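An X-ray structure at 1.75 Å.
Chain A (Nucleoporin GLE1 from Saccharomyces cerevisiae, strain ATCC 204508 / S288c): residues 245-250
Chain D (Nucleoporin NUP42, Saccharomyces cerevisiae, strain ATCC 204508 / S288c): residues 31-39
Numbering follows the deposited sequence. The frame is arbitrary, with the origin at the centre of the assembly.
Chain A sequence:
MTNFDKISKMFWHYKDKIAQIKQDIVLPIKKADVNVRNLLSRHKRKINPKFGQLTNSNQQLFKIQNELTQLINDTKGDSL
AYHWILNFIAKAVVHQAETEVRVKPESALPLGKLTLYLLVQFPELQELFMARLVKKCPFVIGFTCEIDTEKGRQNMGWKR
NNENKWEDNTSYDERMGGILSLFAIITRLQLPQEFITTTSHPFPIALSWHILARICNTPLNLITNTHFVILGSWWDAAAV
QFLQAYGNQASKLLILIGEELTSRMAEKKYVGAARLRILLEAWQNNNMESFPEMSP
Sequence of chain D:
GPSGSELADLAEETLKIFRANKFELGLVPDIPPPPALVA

Chain A, residues 245-250: AYGNQA
Chain D (31-39) IPPPPALVA

How do the two backbones meet? Residues 245-250 of GLE1 belong to a longer helix that is kinked at N248(A) and Q249(A), whose backbone N atoms lack the bond to the preceding turn. Between Y246(A), at phi/psi -123/4, and N248(A), at -61/-30, G247(A) adopts 51/-126, a positive phi that favours glycine. The NUP42 stretch runs extended through I31(D) to P34(D), makes a 3-10 turn at 35-37, and ends with V38(D) at -97/127 and the carboxylate of A39(D). The turn is held by L37(D) N to P34(D) O at 3.0 Å and V38(D) N to P35(D) O at 3.1 Å. In register, G247(A) CA lies 6.1 Å from V38(D) CA, and N248(A) CA lies 6.2 Å from A39(D) CA.

Which polar groups are satisfied across the contact? Two amide side chains read the NUP42 backbone. N248(A), chi1 p and chi2 -54°, accepts from the last peptide: A39(D) N to N248(A) OD1 is 2.8 Å and nearly straight, at 171°. Q249(A), with chi1 and chi2 both m and chi3 near 0°, donates from NE2 to L37(D) O at 2.9 Å and 167°. Its NE2 is also bonded elsewhere in the structure, and its OE1 has a partner close to the stretches, so both ends of this buried amide are used.

What becomes of the backbone groups freed by the kink? A water accepts from N248(A) N at 3.0 Å and donates to A39(D) O at 2.8 Å, linking the kink to the NUP42 C-terminus. Q249(A) N reaches Y246(A) O at 2.9 Å in a weak bond, while A250(A) N binds the same oxygen at 3.1 Å.

What fills the space around these bonds? The two stretches bury 371 Å² together. Y246(A), chi1 m and chi2 -62°, points its CA-to-CB bond sideways, but its ring extends to the prolines, with CZ 3.6 Å from P32(D) CB and CD1 4.1 Å from P33(D) CD. Both prolines, puckered C-gamma endo, offer compact apolar surface; Q249(A) CB also packs 3.8 Å from P33(D) CG. V38(D), chi1 t, brings CG1 to 3.4 Å from Y246(A) O and 4.0 Å from G247(A) CA, while its CG2 lies 4.2 Å from Q249(A) CG. Glycine suits this spot doubly, since an ideal CB on G247(A) would clash with V38(D) CG1 at 2.9 Å.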

ATOM      1  N   ALA A 245      -7.121  -9.572  13.565  1.00 19.89           N
ATOM      2  CA  ALA A 245      -6.014 -10.469  13.266  1.00 20.38           C
ATOM      3  C   ALA A 245      -5.098 -10.638  14.470  1.00 22.49           C
ATOM      4  O   ALA A 245      -4.666 -11.757  14.769  1.00 24.56           O
ATOM      5  CB  ALA A 245      -5.219  -9.937  12.075  1.00 21.94           C
ATOM      6  N   TYR A 246      -4.755  -9.541  15.155  1.00 19.10           N
ATOM      7  CA  TYR A 246      -3.705  -9.587  16.169  1.00 17.91           C
ATOM      8  C   TYR A 246      -4.149  -9.137  17.558  1.00 23.36           C
ATOM      9  O   TYR A 246      -3.295  -9.027  18.451  1.00 21.82           O
ATOM     10  CB  TYR A 246      -2.502  -8.740  15.712  1.00 20.52           C
ATOM     11  CG  TYR A 246      -1.885  -9.169  14.398  1.00 23.98           C
ATOM     12  CD1 TYR A 246      -1.321 -10.412  14.242  1.00 22.44           C
ATOM     13  CD2 TYR A 246      -1.851  -8.296  13.299  1.00 25.34           C
ATOM     14  CE1 TYR A 246      -0.750 -10.805  13.023  1.00 21.45           C
ATOM     15  CE2 TYR A 246      -1.281  -8.683  12.091  1.00 26.17           C
ATOM     16  CZ  TYR A 246      -0.738  -9.933  11.956  1.00 25.53           C
ATOM     17  OH  TYR A 246      -0.164 -10.323  10.756  1.00 29.02           O
ATOM     18  N   GLY A 247      -5.435  -8.837  17.749  1.00 19.80           N
ATOM     19  CA  GLY A 247      -5.990  -8.650  19.086  1.00 23.13           C
ATOM     20  C   GLY A 247      -5.214  -7.685  19.960  1.00 18.57           C
ATOM     21  O   GLY A 247      -4.999  -6.510  19.604  1.00 20.19           O
ATOM     22  N   ASN A 248      -4.827  -8.164  21.151  1.00 18.86           N
ATOM     23  CA  ASN A 248      -4.164  -7.299  22.122  1.00 18.66           C
ATOM     24  C   ASN A 248      -2.852  -6.747  21.580  1.00 23.23           C
ATOM     25  O   ASN A 248      -2.434  -5.649  21.966  1.00 22.99           O
ATOM     26  CB  ASN A 248      -3.922  -8.056  23.439  1.00 17.37           C
ATOM     27  CG  ASN A 248      -2.881  -9.139  23.313  1.00 22.94           C
ATOM     28  OD1 ASN A 248      -2.968 -10.022  22.450  1.00 23.16           O
ATOM     29  ND2 ASN A 248      -1.883  -9.087  24.186  1.00 23.17           N
ATOM     30  N   GLN A 249      -2.177  -7.491  20.701  1.00 18.80           N
ATOM     31  CA  GLN A 249      -0.916  -7.009  20.147  1.00 19.27           C
ATOM     32  C   GLN A 249      -1.159  -5.918  19.118  1.00 23.32           C
ATOM     33  O   GLN A 249      -0.463  -4.894  19.103  1.00 19.69           O
ATOM     34  CB  GLN A 249      -0.127  -8.176  19.549  1.00 19.13           C
ATOM     35  CG  GLN A 249       0.073  -9.338  20.521  1.00 21.71           C
ATOM     36  CD  GLN A 249       1.028  -9.014  21.675  1.00 25.70           C
ATOM     37  OE1 GLN A 249       1.586  -7.921  21.749  1.00 20.95           O
ATOM     38  NE2 GLN A 249       1.218  -9.977  22.575  1.00 26.36           N
ATOM     39  N   ALA A 250      -2.172  -6.097  18.274  1.00 20.37           N
ATOM     40  CA  ALA A 250      -2.625  -4.988  17.443  1.00 21.68           C
ATOM     41  C   ALA A 250      -2.967  -3.781  18.293  1.00 18.22           C
ATOM     42  O   ALA A 250      -2.600  -2.652  17.952  1.00 19.84           O
ATOM     43  CB  ALA A 250      -3.847  -5.394  16.630  1.00 26.17           C
TER
ATOM     44  N   ILE D  31       8.323  -8.440  12.900  1.00 29.65           N
ATOM     45  CA  ILE D  31       7.494  -9.564  12.467  1.00 30.11           C
ATOM     46  C   ILE D  31       6.286  -9.688  13.387  1.00 28.10           C
ATOM     47  O   ILE D  31       6.447  -9.630  14.613  1.00 28.66           O
ATOM     48  CB  ILE D  31       8.312 -10.865  12.463  1.00 30.86           C
ATOM     49  CG1 ILE D  31       9.455 -10.727  11.452  1.00 38.97           C
ATOM     50  CG2 ILE D  31       7.429 -12.066  12.125  1.00 43.91           C
ATOM     51  CD1 ILE D  31      10.468 -11.837  11.525  1.00 47.06           C
ATOM     52  N   PRO D  32       5.076  -9.870  12.860  1.00 30.36           N
ATOM     53  CA  PRO D  32       3.901  -9.932  13.731  1.00 26.42           C
ATOM     54  C   PRO D  32       3.945 -11.156  14.619  1.00 23.55           C
ATOM     55  O   PRO D  32       4.625 -12.149  14.298  1.00 25.56           O
ATOM     56  CB  PRO D  32       2.724 -10.004  12.750  1.00 25.83           C
ATOM     57  CG  PRO D  32       3.326 -10.484  11.455  1.00 30.89           C
ATOM     58  CD  PRO D  32       4.700  -9.896  11.433  1.00 31.07           C
ATOM     59  N   PRO D  33       3.202 -11.127  15.725  1.00 24.98           N
ATOM     60  CA  PRO D  33       3.166 -12.265  16.634  1.00 24.85           C
ATOM     61  C   PRO D  33       2.428 -13.426  16.019  1.00 28.02           C
ATOM     62  O   PRO D  33       1.455 -13.238  15.253  1.00 24.59           O
ATOM     63  CB  PRO D  33       2.407 -11.721  17.854  1.00 23.99           C
ATOM     64  CG  PRO D  33       1.475 -10.721  17.243  1.00 25.29           C
ATOM     65  CD  PRO D  33       2.283 -10.057  16.152  1.00 24.20           C
ATOM     66  N   PRO D  34       2.807 -14.661  16.335  1.00 30.62           N
ATOM     67  CA  PRO D  34       1.999 -15.815  15.957  1.00 30.30           C
ATOM     68  C   PRO D  34       0.778 -15.905  16.850  1.00 23.05           C
ATOM     69  O   PRO D  34       0.721 -15.232  17.887  1.00 23.29           O
ATOM     70  CB  PRO D  34       2.953 -16.997  16.183  1.00 36.68           C
ATOM     71  CG  PRO D  34       3.840 -16.534  17.288  1.00 44.01           C
ATOM     72  CD  PRO D  34       3.968 -15.045  17.168  1.00 28.71           C
ATOM     73  N   PRO D  35      -0.221 -16.719  16.491  1.00 25.69           N
ATOM     74  CA  PRO D  35      -1.453 -16.758  17.301  1.00 26.61           C
ATOM     75  C   PRO D  35      -1.220 -17.091  18.766  1.00 25.11           C
ATOM     76  O   PRO D  35      -1.958 -16.613  19.631  1.00 23.78           O
ATOM     77  CB  PRO D  35      -2.288 -17.841  16.601  1.00 27.70           C
ATOM     78  CG  PRO D  35      -1.821 -17.806  15.181  1.00 28.67           C
ATOM     79  CD  PRO D  35      -0.365 -17.444  15.211  1.00 27.22           C
ATOM     80  N   ALA D  36      -0.189 -17.883  19.074  1.00 26.67           N
ATOM     81  CA  ALA D  36       0.026 -18.289  20.456  1.00 23.21           C
ATOM     82  C   ALA D  36       0.289 -17.097  21.355  1.00 26.98           C
ATOM     83  O   ALA D  36       0.041 -17.175  22.564  1.00 30.32           O
ATOM     84  CB  ALA D  36       1.185 -19.283  20.537  1.00 27.25           C
ATOM     85  N   LEU D  37       0.787 -15.990  20.802  1.00 22.99           N
ATOM     86  CA  LEU D  37       1.129 -14.822  21.611  1.00 24.78           C
ATOM     87  C   LEU D  37       0.037 -13.765  21.637  1.00 24.88           C
ATOM     88  O   LEU D  37       0.231 -12.700  22.243  1.00 26.94           O
ATOM     89  CB  LEU D  37       2.428 -14.199  21.115  1.00 25.84           C
ATOM     90  CG  LEU D  37       3.612 -15.177  21.104  1.00 31.76           C
ATOM     91  CD1 LEU D  37       4.859 -14.419  20.768  1.00 33.16           C
ATOM     92  CD2 LEU D  37       3.780 -15.938  22.428  1.00 36.78           C
ATOM     93  N   VAL D  38      -1.084 -14.016  20.979  1.00 23.28           N
ATOM     94  CA  VAL D  38      -2.229 -13.120  20.994  1.00 26.40           C
ATOM     95  C   VAL D  38      -3.205 -13.624  22.046  1.00 29.06           C
ATOM     96  O   VAL D  38      -3.577 -14.803  22.039  1.00 24.71           O
ATOM     97  CB  VAL D  38      -2.888 -13.049  19.605  1.00 21.08           C
ATOM     98  CG1 VAL D  38      -4.125 -12.141  19.654  1.00 25.62           C
ATOM     99  CG2 VAL D  38      -1.878 -12.536  18.580  1.00 23.01           C
ATOM    100  N   ALA D  39      -3.602 -12.744  22.961  1.00 27.59           N
ATOM    101  CA  ALA D  39      -4.423 -13.151  24.095  1.00 25.34           C
ATOM    102  C   ALA D  39      -5.765 -13.683  23.632  1.00 35.01           C
ATOM    103  O   ALA D  39      -6.339 -13.210  22.646  1.00 23.83           O
ATOM    104  CB  ALA D  39      -4.631 -11.970  25.061  1.00 26.63           C
ATOM    105  OXT ALA D  39      -6.296 -14.595  24.260  1.00 35.27           O
TER
HETATM  106  O   HOH W   1      -6.440 -10.555  21.890  1.00 23.90           O